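Side-chain contacts in MAGE domain-containing protein (Xenopus laevis, PDB 7DG2), which probably works as the MAGE-family Nse3 subunit of the Nse1-Nse3-Nse4 subcomplex, which belongs to the DNA-binding Smc5/6 complex: residues E7-K12 / I51-I56; V13-Q18 / R37-E42. All blocks are in the same frame, centred on the assembly; numbering follows the deposited sequence.

Interaction 1 of 2, residues E7-K12 / I51-I56; sequences EQVNLK and IHRAQI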
loop_
_atom_site.group_PDB
_atom_site.type_symbol
_atom_site.label_atom_id
_atom_site.label_comp_id
_atom_site.label_asym_id
_atom_site.label_seq_id
_atom_site.Cartn_x
_atom_site.Cartn_y
_atom_site.Cartn_z
ATOM N N GLU B 7 6.396 -1.297 31.528
ATOM C CA GLU B 7 5.271 -0.728 30.789
ATOM C C GLU B 7 5.734 0.361 29.829
ATOM O O GLU B 7 5.347 0.372 28.653
ATOM C CB GLU B 7 4.217 -0.173 31.745
ATOM C CG GLU B 7 3.073 0.521 31.013
ATOM C CD GLU B 7 2.160 1.308 31.932
ATOM O OE1 GLU B 7 2.487 1.438 33.131
ATOM O OE2 GLU B 7 1.116 1.801 31.452
ATOM N N GLN B 8 6.563 1.291 30.308
ATOM C CA GLN B 8 7.039 2.353 29.427
ATOM C C GLN B 8 7.944 1.807 28.327
ATOM O O GLN B 8 7.918 2.322 27.205
ATOM C CB GLN B 8 7.760 3.440 30.231
ATOM C CG GLN B 8 6.846 4.285 31.132
ATOM C CD GLN B 8 5.693 4.964 30.384
ATOM O OE1 GLN B 8 5.903 5.762 29.463
ATOM N NE2 GLN B 8 4.467 4.650 30.789
ATOM N N VAL B 9 8.734 0.768 28.617
ATOM C CA VAL B 9 9.571 0.153 27.590
ATOM C C VAL B 9 8.714 -0.566 26.552
ATOM O O VAL B 9 8.986 -0.489 25.349
ATOM C CB VAL B 9 10.601 -0.788 28.234
ATOM C CG1 VAL B 9 11.359 -1.567 27.165
ATOM C CG2 VAL B 9 11.558 0.013 29.101
ATOM N N ASN B 10 7.671 -1.283 26.994
ATOM C CA ASN B 10 6.736 -1.895 26.048
ATOM C C ASN B 10 6.141 -0.851 25.115
ATOM O O ASN B 10 6.010 -1.077 23.903
ATOM C CB ASN B 10 5.609 -2.610 26.796
ATOM C CG ASN B 10 6.041 -3.921 27.384
ATOM O OD1 ASN B 10 6.898 -4.609 26.831
ATOM N ND2 ASN B 10 5.444 -4.287 28.516
ATOM N N LEU B 11 5.732 0.288 25.674
ATOM C CA LEU B 11 5.143 1.343 24.858
ATOM C C LEU B 11 6.129 1.839 23.810
ATOM O O LEU B 11 5.750 2.075 22.655
ATOM C CB LEU B 11 4.676 2.496 25.750
ATOM C CG LEU B 11 3.505 2.187 26.685
ATOM C CD1 LEU B 11 3.197 3.389 27.560
ATOM C CD2 LEU B 11 2.275 1.778 25.904
ATOM N N LYS B 12 7.407 1.994 24.193
ATOM C CA LYS B 12 8.407 2.450 23.230
ATOM C C LYS B 12 8.597 1.437 22.116
ATOM O O LYS B 12 8.831 1.816 20.964
ATOM C CB LYS B 12 9.764 2.685 23.899
ATOM C CG LYS B 12 9.757 3.650 25.030
ATOM C CD LYS B 12 9.185 4.957 24.598
ATOM C CE LYS B 12 10.081 5.670 23.646
ATOM N NZ LYS B 12 9.562 7.038 23.475
ATOM N N ILE B 51 15.120 -1.790 19.939
ATOM C CA ILE B 51 15.094 -2.135 18.518
ATOM C C ILE B 51 15.038 -3.653 18.343
ATOM O O ILE B 51 14.375 -4.157 17.429
ATOM C CB ILE B 51 16.286 -1.495 17.778
ATOM C CG1 ILE B 51 16.188 0.038 17.866
ATOM C CG2 ILE B 51 16.328 -1.937 16.314
ATOM C CD1 ILE B 51 17.249 0.782 17.080
ATOM N N HIS B 52 15.689 -4.408 19.233
ATOM C CA HIS B 52 15.582 -5.863 19.168
ATOM C C HIS B 52 14.135 -6.321 19.339
ATOM O O HIS B 52 13.633 -7.137 18.558
ATOM C CB HIS B 52 16.479 -6.502 20.233
ATOM C CG HIS B 52 16.317 -7.986 20.328
ATOM N ND1 HIS B 52 16.731 -8.846 19.333
ATOM C CD2 HIS B 52 15.738 -8.761 21.275
ATOM C CE1 HIS B 52 16.442 -10.090 19.677
ATOM N NE2 HIS B 52 15.831 -10.065 20.846
ATOM N N ARG B 53 13.446 -5.807 20.355
ATOM C CA ARG B 53 12.068 -6.232 20.569
ATOM C C ARG B 53 11.171 -5.809 19.407
ATOM O O ARG B 53 10.240 -6.537 19.047
ATOM C CB ARG B 53 11.546 -5.681 21.895
ATOM C CG ARG B 53 12.285 -6.239 23.119
ATOM C CD ARG B 53 11.704 -5.690 24.420
ATOM N NE ARG B 53 10.271 -5.949 24.492
ATOM C CZ ARG B 53 9.461 -5.479 25.437
ATOM N NH1 ARG B 53 9.941 -4.720 26.415
ATOM N NH2 ARG B 53 8.166 -5.770 25.404
ATOM N N ALA B 54 11.430 -4.635 18.816
ATOM C CA ALA B 54 10.663 -4.221 17.643
ATOM C C ALA B 54 10.943 -5.129 16.456
ATOM O O ALA B 54 10.025 -5.493 15.708
ATOM C CB ALA B 54 10.984 -2.764 17.288
ATOM N N GLN B 55 12.211 -5.504 16.266
ATOM C CA GLN B 55 12.560 -6.427 15.198
ATOM C C GLN B 55 11.843 -7.758 15.371
ATOM O O GLN B 55 11.318 -8.320 14.400
ATOM C CB GLN B 55 14.082 -6.628 15.173
ATOM C CG GLN B 55 14.555 -7.591 14.094
ATOM C CD GLN B 55 16.066 -7.686 14.018
ATOM O OE1 GLN B 55 16.770 -7.170 14.880
ATOM N NE2 GLN B 55 16.569 -8.377 12.991
ATOM N N ILE B 56 11.780 -8.261 16.609
ATOM C CA ILE B 56 11.108 -9.537 16.860
ATOM C C ILE B 56 9.616 -9.418 16.576
ATOM O O ILE B 56 9.010 -10.332 16.003
ATOM C CB ILE B 56 11.386 -10.017 18.298
ATOM C CG1 ILE B 56 12.878 -10.346 18.458
ATOM C CG2 ILE B 56 10.521 -11.230 18.652
ATOM C CD1 ILE B 56 13.449 -11.261 17.355
#
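The guanidinium of Arg53 meets Asn10 at its edge and Val9 at a slant. Asn10 OD1 lies near the guanidinium plane, but the two flat groups do not stack: amide and guanidinium planes stand 88° apart. Between NH2 and OD1 the model is too tight to be real, so their exact placing is doubtful and no bond is assigned to them. Val9 CG1 comes in obliquely, 3.5 Å from Arg53 NH1, the two side chains crossing at about a right angle. On helix 47-62 a second flat group, the His52 ring, has Ile56 CG1 over one face, offset toward the rim, apart from this contact.

Arg53 does most of the reaching. Its CB points toward helix 6-23, and the chain runs straight through CD before bending at chi3 (55°), which swings the guanidinium across to Val9 and Asn10. Asn10 starts out pointing away; with CG beside its own backbone N, chi1 -76° brings the end of the side chain back toward Arg53, although which way the amide is turned there is doubtful. The backbones are well separated here, 8.8 Å between the CA atoms of Asn10 and Arg53, and the length of the arginine spans the gap. Only 123 Å² is buried in all, and the polar ends lie toward the outside while Val9 is buried.

The helices draw together further along: Val13 also touches Arg53, and Ala54 packs against Val16 and Val17. Val9 rests in addition on Ile46, just before helix 47-62. Ile51, facing elsewhere on that helix, reaches Ile35 and Ile40 of helix 32-40 and Leu66 of strand 64-70. The contact thus joins the first and third helices of a winged-helix unit, near the N-terminal end of the first.

Interaction 2 of 2, residues V13-Q18 / R37-E42; sequences VGEVVQ and RSVIKE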
loop_
_atom_site.group_PDB
_atom_site.type_symbol
_atom_site.label_atom_id
_atom_site.label_comp_id
_atom_site.label_asym_id
_atom_site.label_seq_id
_atom_site.Cartn_x
_atom_site.Cartn_y
_atom_site.Cartn_z
ATOM N N VAL B 13 8.573 0.140 22.452
ATOM C CA VAL B 13 8.730 -0.884 21.421
ATOM C C VAL B 13 7.630 -0.754 20.380
ATOM O O VAL B 13 7.887 -0.793 19.173
ATOM C CB VAL B 13 8.746 -2.293 22.042
ATOM C CG1 VAL B 13 8.669 -3.357 20.955
ATOM C CG2 VAL B 13 10.035 -2.478 22.868
ATOM N N GLY B 14 6.382 -0.614 20.834
ATOM C CA GLY B 14 5.282 -0.437 19.898
ATOM C C GLY B 14 5.448 0.794 19.026
ATOM O O GLY B 14 5.149 0.765 17.829
ATOM N N GLU B 15 5.932 1.891 19.613
ATOM C CA GLU B 15 6.151 3.105 18.832
ATOM C C GLU B 15 7.221 2.894 17.769
ATOM O O GLU B 15 7.115 3.417 16.653
ATOM C CB GLU B 15 6.522 4.261 19.770
ATOM C CG GLU B 15 5.359 4.647 20.665
ATOM C CD GLU B 15 5.740 5.518 21.858
ATOM O OE1 GLU B 15 6.931 5.822 22.052
ATOM O OE2 GLU B 15 4.821 5.888 22.621
ATOM N N VAL B 16 8.284 2.162 18.105
ATOM C CA VAL B 16 9.324 1.904 17.112
ATOM C C VAL B 16 8.768 1.070 15.961
ATOM O O VAL B 16 9.103 1.300 14.793
ATOM C CB VAL B 16 10.537 1.219 17.769
ATOM C CG1 VAL B 16 11.487 0.732 16.699
ATOM C CG2 VAL B 16 11.243 2.216 18.712
ATOM N N VAL B 17 7.944 0.061 16.272
ATOM C CA VAL B 17 7.325 -0.735 15.211
ATOM C C VAL B 17 6.479 0.160 14.317
ATOM O O VAL B 17 6.560 0.091 13.088
ATOM C CB VAL B 17 6.492 -1.887 15.803
ATOM C CG1 VAL B 17 5.710 -2.621 14.701
ATOM C CG2 VAL B 17 7.394 -2.853 16.561
ATOM N N GLN B 18 5.665 1.024 14.925
ATOM C CA GLN B 18 4.847 1.937 14.123
ATOM C C GLN B 18 5.720 2.806 13.233
ATOM O O GLN B 18 5.407 3.021 12.056
ATOM C CB GLN B 18 4.002 2.836 15.019
ATOM C CG GLN B 18 2.909 2.154 15.783
ATOM C CD GLN B 18 2.108 3.165 16.573
ATOM O OE1 GLN B 18 2.346 3.360 17.770
ATOM N NE2 GLN B 18 1.170 3.846 15.898
ATOM N N ARG B 37 16.789 8.802 17.925
ATOM C CA ARG B 37 16.580 10.210 18.267
ATOM C C ARG B 37 15.101 10.572 18.295
ATOM O O ARG B 37 14.626 11.205 19.246
ATOM C CB ARG B 37 17.331 11.096 17.264
ATOM C CG ARG B 37 16.979 12.584 17.282
ATOM C CD ARG B 37 17.985 13.332 16.407
ATOM N NE ARG B 37 17.462 13.891 15.159
ATOM C CZ ARG B 37 16.918 13.202 14.152
ATOM N NH1 ARG B 37 16.515 13.847 13.065
ATOM N NH2 ARG B 37 16.741 11.890 14.218
ATOM N N SER B 38 14.353 10.162 17.271
ATOM C CA SER B 38 12.976 10.608 17.103
ATOM C C SER B 38 11.974 9.796 17.891
ATOM O O SER B 38 10.895 10.308 18.209
ATOM C CB SER B 38 12.578 10.575 15.624
ATOM O OG SER B 38 13.318 11.537 14.889
ATOM N N VAL B 39 12.257 8.524 18.172
ATOM C CA VAL B 39 11.318 7.664 18.874
ATOM C C VAL B 39 11.830 7.267 20.259
ATOM O O VAL B 39 11.107 7.379 21.250
ATOM C CB VAL B 39 10.983 6.414 18.028
ATOM C CG1 VAL B 39 9.904 5.602 18.703
ATOM C CG2 VAL B 39 10.545 6.840 16.643
ATOM N N ILE B 40 13.051 6.736 20.339
ATOM C CA ILE B 40 13.460 6.117 21.599
ATOM C C ILE B 40 13.765 7.172 22.657
ATOM O O ILE B 40 13.480 6.967 23.848
ATOM C CB ILE B 40 14.634 5.155 21.331
ATOM C CG1 ILE B 40 14.096 4.008 20.447
ATOM C CG2 ILE B 40 15.212 4.608 22.638
ATOM C CD1 ILE B 40 15.090 2.887 20.164
ATOM N N LYS B 41 14.304 8.319 22.243
ATOM C CA LYS B 41 14.423 9.504 23.088
ATOM C C LYS B 41 15.138 9.195 24.401
ATOM O O LYS B 41 16.295 8.762 24.379
ATOM C CB LYS B 41 13.040 10.114 23.319
ATOM C CG LYS B 41 12.436 10.726 22.052
ATOM C CD LYS B 41 10.937 10.983 22.234
ATOM C CE LYS B 41 10.369 11.785 21.081
ATOM N NZ LYS B 41 8.934 12.114 21.325
ATOM N N GLU B 42 14.480 9.403 25.547
ATOM C CA GLU B 42 15.201 9.260 26.813
ATOM C C GLU B 42 15.460 7.807 27.207
ATOM O O GLU B 42 16.079 7.566 28.252
ATOM C CB GLU B 42 14.447 9.988 27.932
ATOM C CG GLU B 42 13.182 9.293 28.403
ATOM C CD GLU B 42 11.926 9.734 27.662
ATOM O OE1 GLU B 42 11.999 10.063 26.458
ATOM O OE2 GLU B 42 10.849 9.735 28.294
HETATM O O HOH W 1 8.216 8.073 20.957
#
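Val16 packs against Val39 and Ile40 in a buried apolar contact between the first and second helices of the N-terminal winged-helix unit, and a water bridge runs along one side of it. One methyl of Val16 does the work: CG2 lies 3.6 Å from Val39 CG1 and 3.8 Å from Ile40 CG1, meeting both side chains from the helix 6-23 side. Val39 points its CB straight at helix 6-23, and its CG1, anti to the backbone N (chi1 -174°), also touches Glu15 CB at 3.8 Å. The backbones come close, 6.3 Å between the CA atoms of Val16 and Val39. Helix 32-40 widens into a pi-type turn over 37-40, and at Lys41 the chain leaves helical geometry with a positive phi of 54°.

Beyond CB, the extended Glu15 chain carries its carboxylate to one side of Val39, where the water lies. This water donates to both sides, to Glu15 OE1 at 2.8 Å and to Val39 O at 3.0 Å. Helix 47-62 adds Ile50 against Ile40, while Ile87 of the neighbouring Nse1 chain packs on Glu15.

Val39 O has two donors, the water and Lys12 NZ, which suits a carbonyl in the last turn of a helix, where the helix dipole would be expected to favour a positive charge. Lys12 also forms a long, weak ion pair with Glu15 OE1, and its charge would tend to keep that carboxylate ionised. Aliphatic carbons meet on the buried side, and a lysine, a carboxylate and a water tie the same two helices together along the polar flank.

In the fold
The two contacts sit on successive parts of helix 6-23, their centres about 8 Å apart, on the same side of the chain's centre. Interaction 2 is nested in the chain loop closed by interaction 1: helix 32-40 comes back onto 13-18 first, then helix 47-62 onto 7-12. They touch directly through Lys12, whose CE packs 3.6 Å from Ile40 O, and through Ala54. Together they bring the three helices of the N-terminal winged-helix unit of the MAGE homology domain into one bundle. Within 13-18 itself, Val17 and Gln18 pack on Leu60 and Phe61 of the Nse1 chain, respectively, so this helix serves both fold and assembly.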